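Local coordinates for protein urocanate hydratase (Paenibacillus sp. Soil724D2, PDB 7NED) that probably catalyses the NAD+-dependent hydration of thiourocanate in bacterial ergothioneine catabolism and binds urocanate beside its cofactor, at residues Ala49-Trp52 with Pro53-His56; Glu448-Asp452 with Gly453-Ile457; Thr502-Asp505 with Ile506-Glu509. All blocks are in the same frame, centred on the assembly; numbering follows the deposited sequence.

Contact 1 (Ala49-Trp52 with Pro53-His56); sequences ARNW and PSYH
Asn51 caps the helix that carries Ser54: it sits at the N-cap of helix 52-64, in the urocanase N-terminal domain, and its side-chain oxygen takes two bonds from one residue. Ser54 N reaches Asn51 OD1 at 2.8 Å, nearly in line with the amide C=O (169° at the oxygen). The Ser54 OG hydroxyl gives the second bond, also 2.8 Å to Asn51 OD1, but comes from above the amide plane. What makes this possible is Asn51 chi1 of 47°, which tucks CG between its own backbone N and carbonyl carbon and swings the amide over the start of the helix. This is the tight part, and it continues on the buried side: Ala49 CB lies 4.3 Å from Tyr55 CB, and the Tyr55 side chain packs on Leu26 and Leu30 of helix 17-31. The solvent side is that of Pro53 and His56, both exposed. Trp52 is partly exposed while Tyr55 is buried, and the two side chains point the same way in a T-shaped stack: the edge of the Trp52 six-membered ring meets the face of Tyr55, planes at 78°, with Trp52 CZ3 3.9 Å from Tyr55 CD2.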
ATOM      1  N   ALA A  49     -10.191  11.161  12.508  1.00 17.97           N
ATOM      2  CA  ALA A  49     -10.237   9.879  13.221  1.00 14.75           C
ATOM      3  C   ALA A  49     -11.518   9.198  12.801  1.00 16.16           C
ATOM      4  O   ALA A  49     -12.382   9.816  12.193  1.00 14.31           O
ATOM      5  CB  ALA A  49     -10.218  10.032  14.741  1.00 16.05           C
ATOM      6  N   ARG A  50     -11.653   7.917  13.146  1.00 16.18           N
ATOM      7  CA  ARG A  50     -12.811   7.218  12.608  1.00 18.09           C
ATOM      8  C   ARG A  50     -14.090   7.673  13.293  1.00 16.87           C
ATOM      9  O   ARG A  50     -15.147   7.718  12.662  1.00 18.39           O
ATOM     10  CB  ARG A  50     -12.659   5.704  12.738  1.00 18.49           C
ATOM     11  CG  ARG A  50     -13.741   4.999  11.956  1.00 19.93           C
ATOM     12  CD  ARG A  50     -13.642   3.514  12.062  1.00 19.72           C
ATOM     13  NE  ARG A  50     -12.300   2.991  11.702  1.00 18.73           N
ATOM     14  CZ  ARG A  50     -12.000   1.701  11.705  1.00 19.48           C
ATOM     15  NH1 ARG A  50     -12.937   0.814  12.043  1.00 15.89           N
ATOM     16  NH2 ARG A  50     -10.767   1.292  11.426  1.00 16.70           N
ATOM     17  N   ASN A  51     -14.009   8.031  14.561  1.00 18.17           N
ATOM     18  CA  ASN A  51     -15.191   8.376  15.346  1.00 16.97           C
ATOM     19  C   ASN A  51     -14.682   8.928  16.665  1.00 18.47           C
ATOM     20  O   ASN A  51     -13.471   8.940  16.927  1.00 17.93           O
ATOM     21  CB  ASN A  51     -16.105   7.159  15.533  1.00 20.07           C
ATOM     22  CG  ASN A  51     -15.319   5.924  15.953  1.00 19.27           C
ATOM     23  OD1 ASN A  51     -14.537   5.987  16.906  1.00 18.37           O
ATOM     24  ND2 ASN A  51     -15.499   4.817  15.239  1.00 19.62           N
ATOM     25  N   TRP A  52     -15.619   9.429  17.493  1.00 20.58           N
ATOM     26  CA  TRP A  52     -15.194  10.098  18.712  1.00 19.75           C
ATOM     27  C   TRP A  52     -14.571   9.121  19.693  1.00 18.32           C
ATOM     28  O   TRP A  52     -13.549   9.440  20.315  1.00 21.00           O
ATOM     29  CB  TRP A  52     -16.348  10.882  19.352  1.00 20.15           C
ATOM     30  CG  TRP A  52     -16.628  12.121  18.586  1.00 20.57           C
ATOM     31  CD1 TRP A  52     -17.709  12.373  17.807  1.00 20.91           C
ATOM     32  CD2 TRP A  52     -15.788  13.276  18.498  1.00 20.66           C
ATOM     33  NE1 TRP A  52     -17.603  13.608  17.229  1.00 22.36           N
ATOM     34  CE2 TRP A  52     -16.444  14.202  17.654  1.00 21.61           C
ATOM     35  CE3 TRP A  52     -14.555  13.627  19.055  1.00 21.91           C
ATOM     36  CZ2 TRP A  52     -15.901  15.442  17.337  1.00 20.58           C
ATOM     37  CZ3 TRP A  52     -14.019  14.876  18.761  1.00 21.35           C
ATOM     38  CH2 TRP A  52     -14.702  15.777  17.911  1.00 22.13           C
ATOM     39  N   PRO A  53     -15.123   7.922  19.844  1.00 22.13           N
ATOM     40  CA  PRO A  53     -14.413   6.902  20.640  1.00 24.66           C
ATOM     41  C   PRO A  53     -12.970   6.707  20.193  1.00 25.30           C
ATOM     42  O   PRO A  53     -12.066   6.659  21.036  1.00 20.96           O
ATOM     43  CB  PRO A  53     -15.252   5.647  20.421  1.00 22.75           C
ATOM     44  CG  PRO A  53     -16.611   6.135  20.090  1.00 24.29           C
ATOM     45  CD  PRO A  53     -16.422   7.439  19.336  1.00 23.07           C
ATOM     46  N   SER A  54     -12.723   6.609  18.883  1.00 19.78           N
ATOM     47  CA  SER A  54     -11.342   6.482  18.417  1.00 19.17           C
ATOM     48  C   SER A  54     -10.511   7.697  18.803  1.00 20.43           C
ATOM     49  O   SER A  54      -9.356   7.564  19.228  1.00 18.18           O
ATOM     50  CB  SER A  54     -11.326   6.289  16.902  1.00 18.31           C
ATOM     51  OG  SER A  54     -11.928   5.053  16.588  1.00 17.52           O
ATOM     52  N   TYR A  55     -11.072   8.905  18.626  1.00 18.64           N
ATOM     53  CA  TYR A  55     -10.344  10.117  18.981  1.00 15.96           C
ATOM     54  C   TYR A  55      -9.930  10.097  20.449  1.00 17.47           C
ATOM     55  O   TYR A  55      -8.770  10.355  20.791  1.00 16.42           O
ATOM     56  CB  TYR A  55     -11.214  11.347  18.674  1.00 17.55           C
ATOM     57  CG  TYR A  55     -10.702  12.595  19.323  1.00 22.72           C
ATOM     58  CD1 TYR A  55      -9.760  13.388  18.683  1.00 20.86           C
ATOM     59  CD2 TYR A  55     -11.169  13.002  20.561  1.00 21.71           C
ATOM     60  CE1 TYR A  55      -9.288  14.554  19.271  1.00 19.16           C
ATOM     61  CE2 TYR A  55     -10.689  14.162  21.157  1.00 23.39           C
ATOM     62  CZ  TYR A  55      -9.754  14.931  20.503  1.00 22.36           C
ATOM     63  OH  TYR A  55      -9.272  16.066  21.102  1.00 28.01           O
ATOM     64  N   HIS A  56     -10.878   9.835  21.350  1.00 19.32           N
ATOM     65  CA  HIS A  56     -10.523   9.850  22.770  1.00 19.89           C
ATOM     66  C   HIS A  56      -9.470   8.802  23.098  1.00 20.40           C
ATOM     67  O   HIS A  56      -8.573   9.057  23.916  1.00 20.47           O
ATOM     68  CB  HIS A  56     -11.763   9.624  23.626  1.00 19.36           C
ATOM     69  CG  HIS A  56     -12.747  10.748  23.517  1.00 21.31           C
ATOM     70  ND1 HIS A  56     -12.464  12.024  23.964  1.00 23.82           N
ATOM     71  CD2 HIS A  56     -13.992  10.796  22.990  1.00 22.93           C
ATOM     72  CE1 HIS A  56     -13.501  12.810  23.726  1.00 23.06           C
ATOM     73  NE2 HIS A  56     -14.442  12.090  23.138  1.00 22.91           N
TER

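Contact 2 (Glu448-Asp452 with Gly453-Ile457); sequences ERMKD and GSDAI
Asp455 turns its carboxylate back onto the backbone of Arg449 and Met450 and takes one N-H with each oxygen. Met450 N meets Asp455 OD1 at 2.6 Å on the syn lone pair, with the hydrogen well aimed (161°). Arg449 N, 3.0 Å from Asp455 OD2, also comes from the syn side but tilts out of the carboxylate plane, the less direct of the two. With CG anti to the carbonyl carbon (chi1 -58°), the Asp455 carboxylate can span both amides, and two bonds at its two oxygens hold it against rotation. Met450 slides past it in the opposite direction, CB and CG each passing 3.3 Å from Asp455 OD1, before bends at chi2 and chi3 carry the thioether away toward Arg522 and Tyr523.

A second aspartate works differently. Asp452 folds its CG between backbone N and carbonyl carbon (chi1 65°), and OD1 alone takes both Ser454 donors: OG at 2.7 Å, close to the carboxylate plane, and N at 3.1 Å, from well above it. Ser454 OG also bonds Arg522, while Leu116 of the second subunit packs on this corner. Gly453, in a left-handed conformation where a CB would strike Asp452 O, closes the preceding turn. Together these make a type I beta turn over Met450-Gly453, overlapped by an Asx turn that starts at Asp452, in a loop of the urocanase C-terminal domain at the dimer interface.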
ATOM      1  N   GLU A 448      -0.622  11.961 -13.828  1.00 16.26           N
ATOM      2  CA  GLU A 448      -1.270  11.908 -15.123  1.00 17.83           C
ATOM      3  C   GLU A 448      -0.236  12.118 -16.225  1.00 16.56           C
ATOM      4  O   GLU A 448       0.534  13.082 -16.194  1.00 19.54           O
ATOM      5  CB  GLU A 448      -2.351  12.983 -15.202  1.00 18.24           C
ATOM      6  CG  GLU A 448      -3.109  12.930 -16.507  1.00 15.61           C
ATOM      7  CD  GLU A 448      -4.334  13.811 -16.474  1.00 20.95           C
ATOM      8  OE1 GLU A 448      -5.029  13.855 -15.423  1.00 24.24           O
ATOM      9  OE2 GLU A 448      -4.600  14.480 -17.489  1.00 20.41           O
ATOM     10  N   ARG A 449      -0.199  11.198 -17.187  1.00 17.05           N
ATOM     11  CA  ARG A 449       0.653  11.319 -18.374  1.00 20.46           C
ATOM     12  C   ARG A 449       2.128  11.448 -17.984  1.00 20.24           C
ATOM     13  O   ARG A 449       2.842  12.381 -18.379  1.00 16.22           O
ATOM     14  CB  ARG A 449       0.180  12.475 -19.261  1.00 19.68           C
ATOM     15  CG  ARG A 449      -1.202  12.157 -19.858  1.00 25.83           C
ATOM     16  CD  ARG A 449      -1.751  13.184 -20.830  1.00 28.02           C
ATOM     17  NE  ARG A 449      -0.663  13.786 -21.557  1.00 34.25           N
ATOM     18  CZ  ARG A 449      -0.514  15.088 -21.710  1.00 37.52           C
ATOM     19  NH1 ARG A 449      -1.395  15.920 -21.177  1.00 32.71           N
ATOM     20  NH2 ARG A 449       0.519  15.547 -22.399  1.00 41.92           N
ATOM     21  N   MET A 450       2.593  10.485 -17.194  1.00 16.13           N
ATOM     22  CA  MET A 450       4.010  10.437 -16.905  1.00 17.65           C
ATOM     23  C   MET A 450       4.758  10.122 -18.191  1.00 18.57           C
ATOM     24  O   MET A 450       4.257   9.386 -19.051  1.00 17.99           O
ATOM     25  CB  MET A 450       4.335   9.349 -15.859  1.00 19.54           C
ATOM     26  CG  MET A 450       3.650   9.615 -14.552  1.00 18.37           C
ATOM     27  SD  MET A 450       4.409  11.015 -13.698  1.00 20.75           S
ATOM     28  CE  MET A 450       5.932  10.267 -13.139  1.00 18.13           C
ATOM     29  N   LYS A 451       5.993  10.620 -18.273  1.00 17.57           N
ATOM     30  CA  LYS A 451       6.814  10.447 -19.473  1.00 21.50           C
ATOM     31  C   LYS A 451       6.941   8.972 -19.866  1.00 21.40           C
ATOM     32  O   LYS A 451       6.901   8.620 -21.059  1.00 19.21           O
ATOM     33  CB  LYS A 451       8.204  11.057 -19.244  1.00 20.55           C
ATOM     34  CG  LYS A 451       9.016  11.255 -20.513  1.00 21.70           C
ATOM     35  CD  LYS A 451      10.474  11.571 -20.183  1.00 27.22           C
ATOM     36  CE  LYS A 451      11.265  12.152 -21.360  1.00 30.18           C
ATOM     37  NZ  LYS A 451      11.370  13.673 -21.319  1.00 43.56           N
ATOM     38  N   ASP A 452       7.082   8.089 -18.885  1.00 18.09           N
ATOM     39  CA  ASP A 452       7.258   6.663 -19.176  1.00 15.93           C
ATOM     40  C   ASP A 452       5.974   5.866 -19.091  1.00 19.34           C
ATOM     41  O   ASP A 452       6.014   4.647 -19.228  1.00 19.58           O
ATOM     42  CB  ASP A 452       8.289   6.052 -18.232  1.00 15.02           C
ATOM     43  CG  ASP A 452       7.828   6.079 -16.802  1.00 19.61           C
ATOM     44  OD1 ASP A 452       6.839   6.803 -16.498  1.00 17.84           O
ATOM     45  OD2 ASP A 452       8.436   5.385 -15.974  1.00 17.29           O
ATOM     46  N   GLY A 453       4.833   6.517 -18.879  1.00 17.23           N
ATOM     47  CA  GLY A 453       3.582   5.799 -18.806  1.00 18.90           C
ATOM     48  C   GLY A 453       3.320   5.134 -17.480  1.00 20.69           C
ATOM     49  O   GLY A 453       2.456   4.257 -17.400  1.00 18.65           O
ATOM     50  N   SER A 454       4.049   5.512 -16.432  1.00 17.31           N
ATOM     51  CA  SER A 454       3.953   4.824 -15.144  1.00 16.96           C
ATOM     52  C   SER A 454       2.840   5.395 -14.274  1.00 21.56           C
ATOM     53  O   SER A 454       2.895   5.305 -13.032  1.00 17.56           O
ATOM     54  CB  SER A 454       5.289   4.892 -14.418  1.00 14.42           C
ATOM     55  OG  SER A 454       5.606   6.237 -14.143  1.00 16.29           O
ATOM     56  N   ASP A 455       1.777   5.880 -14.908  1.00 19.16           N
ATOM     57  CA  ASP A 455       0.853   6.753 -14.221  1.00 14.32           C
ATOM     58  C   ASP A 455       0.235   6.014 -13.021  1.00 17.32           C
ATOM     59  O   ASP A 455      -0.091   6.617 -11.993  1.00 15.81           O
ATOM     60  CB  ASP A 455      -0.308   7.125 -15.115  1.00 18.59           C
ATOM     61  CG  ASP A 455       0.140   7.806 -16.399  1.00 20.60           C
ATOM     62  OD1 ASP A 455       1.241   8.334 -16.482  1.00 21.81           O
ATOM     63  OD2 ASP A 455      -0.846   8.266 -17.059  1.00 21.93           O
ATOM     64  N   ALA A 456      -0.023   4.721 -13.184  1.00 14.17           N
ATOM     65  CA  ALA A 456      -0.800   3.929 -12.218  1.00 18.29           C
ATOM     66  C   ALA A 456       0.040   3.247 -11.146  1.00 17.44           C
ATOM     67  O   ALA A 456      -0.538   2.604 -10.255  1.00 16.35           O
ATOM     68  CB  ALA A 456      -1.638   2.862 -12.938  1.00 16.06           C
ATOM     69  N   ILE A 457       1.367   3.343 -11.221  1.00 15.36           N
ATOM     70  CA  ILE A 457       2.270   2.577 -10.351  1.00 17.30           C
ATOM     71  C   ILE A 457       2.216   3.196  -8.959  1.00 14.94           C
ATOM     72  O   ILE A 457       2.628   4.347  -8.765  1.00 15.66           O
ATOM     73  CB  ILE A 457       3.711   2.583 -10.895  1.00 18.07           C
ATOM     74  CG1 ILE A 457       3.794   1.993 -12.302  1.00 21.16           C
ATOM     75  CG2 ILE A 457       4.674   1.858  -9.953  1.00 16.75           C
ATOM     76  CD1 ILE A 457       3.389   0.576 -12.438  1.00 23.93           C
TER

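Contact 3 (Thr502-Asp505 with Ile506-Glu509); sequences TESD and IRLE
Arg507 lays its guanidinium beside Ser504, one turn back along the same helix. NH2 of Arg507 points at Ser504 OG from 3.0 Å, the oxygen tilted 24° from the guanidinium plane and the bond noticeably bent. A water bridges the same two residues: it accepts from Arg507 NE at 2.7 Å, lying in the guanidinium plane, and donates to Ser504 OG at 3.0 Å. Chi1 of -61° sets the arginine CG beside its own backbone N, the chain then passes Glu503 O (3.6 Å from Arg507 CG), and the bend at chi3 drops the head group onto the serine. The hydroxyl thus accepts twice, and its bond to Asp499 OD1 gives its own proton a likely acceptor.

All this happens on the first turns of helix 502-525 in the urocanase C-terminal domain, where i to i+4 backbone bonds set the spacing; that from Leu508 N to Ser504 O is 2.8 Å. Leu508 also leans its side chain over that carbonyl, CG 3.1 Å from Ser504 O, and the side chain also packs on Leu496 and Ala498 of strand 490-498. Ile506, on an exposed flank, lays CB 3.5 Å from Glu503 O. Glu503 forms a salt bridge with Arg86, and Asp505 one with Arg420 and a bond with Asn416 of helix 407-420. Arg507 itself is buried, its NH1 taken by Asp474 in a salt bridge and by Met472 O. A leucine in its place would probably leave Asp474 without its charge partner here, Ser504 OG without the NH2 bond, and the water without the NE donor that holds it beside Ser504.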
ATOM      1  N   THR A 502      19.823  16.635  20.084  1.00 22.51           N
ATOM      2  CA  THR A 502      20.787  16.220  19.078  1.00 23.50           C
ATOM      3  C   THR A 502      20.350  14.933  18.403  1.00 23.21           C
ATOM      4  O   THR A 502      20.616  14.740  17.217  1.00 23.77           O
ATOM      5  CB  THR A 502      22.170  16.037  19.697  1.00 27.56           C
ATOM      6  OG1 THR A 502      22.060  15.128  20.794  1.00 30.54           O
ATOM      7  CG2 THR A 502      22.687  17.383  20.194  1.00 30.41           C
ATOM      8  N   GLU A 503      19.657  14.063  19.119  1.00 20.66           N
ATOM      9  CA  GLU A 503      19.178  12.859  18.456  1.00 22.11           C
ATOM     10  C   GLU A 503      18.165  13.198  17.372  1.00 23.96           C
ATOM     11  O   GLU A 503      18.154  12.564  16.306  1.00 19.98           O
ATOM     12  CB  GLU A 503      18.609  11.891  19.491  1.00 24.97           C
ATOM     13  CG  GLU A 503      19.718  11.199  20.254  1.00 23.09           C
ATOM     14  CD  GLU A 503      19.216  10.134  21.184  1.00 37.85           C
ATOM     15  OE1 GLU A 503      20.047   9.388  21.759  1.00 41.56           O
ATOM     16  OE2 GLU A 503      17.984  10.049  21.363  1.00 36.75           O
ATOM     17  N   SER A 504      17.349  14.235  17.589  1.00 19.76           N
ATOM     18  CA  SER A 504      16.427  14.657  16.533  1.00 16.74           C
ATOM     19  C   SER A 504      17.159  15.156  15.296  1.00 19.22           C
ATOM     20  O   SER A 504      16.628  15.056  14.180  1.00 20.24           O
ATOM     21  CB  SER A 504      15.464  15.711  17.094  1.00 18.57           C
ATOM     22  OG  SER A 504      14.613  15.059  18.027  1.00 19.18           O
ATOM     23  N   ASP A 505      18.365  15.710  15.460  1.00 18.19           N
ATOM     24  CA  ASP A 505      19.135  16.138  14.298  1.00 18.12           C
ATOM     25  C   ASP A 505      19.313  14.979  13.328  1.00 19.25           C
ATOM     26  O   ASP A 505      19.100  15.116  12.111  1.00 18.06           O
ATOM     27  CB  ASP A 505      20.491  16.669  14.745  1.00 20.06           C
ATOM     28  CG  ASP A 505      20.405  18.052  15.351  1.00 23.95           C
ATOM     29  OD1 ASP A 505      19.480  18.819  14.981  1.00 25.08           O
ATOM     30  OD2 ASP A 505      21.251  18.371  16.218  1.00 28.00           O
ATOM     31  N   ILE A 506      19.712  13.820  13.856  1.00 20.64           N
ATOM     32  CA  ILE A 506      19.878  12.647  13.005  1.00 17.40           C
ATOM     33  C   ILE A 506      18.557  12.283  12.340  1.00 20.54           C
ATOM     34  O   ILE A 506      18.509  12.012  11.134  1.00 19.33           O
ATOM     35  CB  ILE A 506      20.427  11.457  13.815  1.00 23.31           C
ATOM     36  CG1 ILE A 506      21.735  11.847  14.485  1.00 27.20           C
ATOM     37  CG2 ILE A 506      20.558  10.230  12.912  1.00 22.50           C
ATOM     38  CD1 ILE A 506      21.854  11.297  15.861  1.00 31.04           C
ATOM     39  N   ARG A 507      17.471  12.233  13.123  1.00 14.94           N
ATOM     40  CA  ARG A 507      16.185  11.827  12.550  1.00 18.60           C
ATOM     41  C   ARG A 507      15.773  12.761  11.417  1.00 19.26           C
ATOM     42  O   ARG A 507      15.329  12.317  10.342  1.00 15.47           O
ATOM     43  CB  ARG A 507      15.120  11.797  13.645  1.00 17.15           C
ATOM     44  CG  ARG A 507      15.453  10.783  14.779  1.00 17.22           C
ATOM     45  CD  ARG A 507      14.274  10.571  15.770  1.00 21.19           C
ATOM     46  NE  ARG A 507      13.828  11.820  16.393  1.00 17.13           N
ATOM     47  CZ  ARG A 507      12.806  12.532  15.934  1.00 24.15           C
ATOM     48  NH1 ARG A 507      12.148  12.099  14.852  1.00 18.70           N
ATOM     49  NH2 ARG A 507      12.447  13.676  16.553  1.00 18.31           N
ATOM     50  N   LEU A 508      15.896  14.073  11.655  1.00 15.98           N
ATOM     51  CA  LEU A 508      15.449  15.060  10.677  1.00 17.08           C
ATOM     52  C   LEU A 508      16.270  14.964   9.405  1.00 17.32           C
ATOM     53  O   LEU A 508      15.732  15.017   8.296  1.00 18.68           O
ATOM     54  CB  LEU A 508      15.569  16.464  11.262  1.00 16.35           C
ATOM     55  CG  LEU A 508      14.669  16.767  12.446  1.00 19.06           C
ATOM     56  CD1 LEU A 508      15.165  18.072  13.060  1.00 17.95           C
ATOM     57  CD2 LEU A 508      13.262  16.952  11.907  1.00 17.16           C
ATOM     58  N   GLU A 509      17.590  14.892   9.554  1.00 15.27           N
ATOM     59  CA  GLU A 509      18.471  14.765   8.404  1.00 19.72           C
ATOM     60  C   GLU A 509      18.154  13.512   7.606  1.00 19.06           C
ATOM     61  O   GLU A 509      18.071  13.557   6.371  1.00 17.49           O
ATOM     62  CB  GLU A 509      19.921  14.721   8.887  1.00 18.33           C
ATOM     63  CG  GLU A 509      20.970  14.900   7.810  1.00 26.71           C
ATOM     64  CD  GLU A 509      22.365  14.796   8.414  1.00 28.21           C
ATOM     65  OE1 GLU A 509      22.762  13.689   8.800  1.00 43.51           O
ATOM     66  OE2 GLU A 509      23.035  15.814   8.577  1.00 36.73           O
TER
HETATM   67  O   HOH W   1      14.971  12.129  18.793  1.00 24.64           O

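The three contacts stand well apart: contacts 1 and 2 have centres about 37 Å apart, contacts 2 and 3 about 35 Å, contacts 1 and 3 about 31 Å, and none touches another. In contact 2 the Glu448 side chain is about 11 Å from NAD. Contact 1 follows the hairpin whose Tyr42 lines the urocanate pocket. Contacts 2 and 3 share helix 502-525: residues 502-509 lie in its first turns, and Arg522 near its far end bonds Ser454. Within the chain, Arg50 of contact 1 bonds Gln74 O and Gly115 O; in the second subunit Gln74 packs on Ile457, and Leu116 on Asp452 and Ser454, of contact 2.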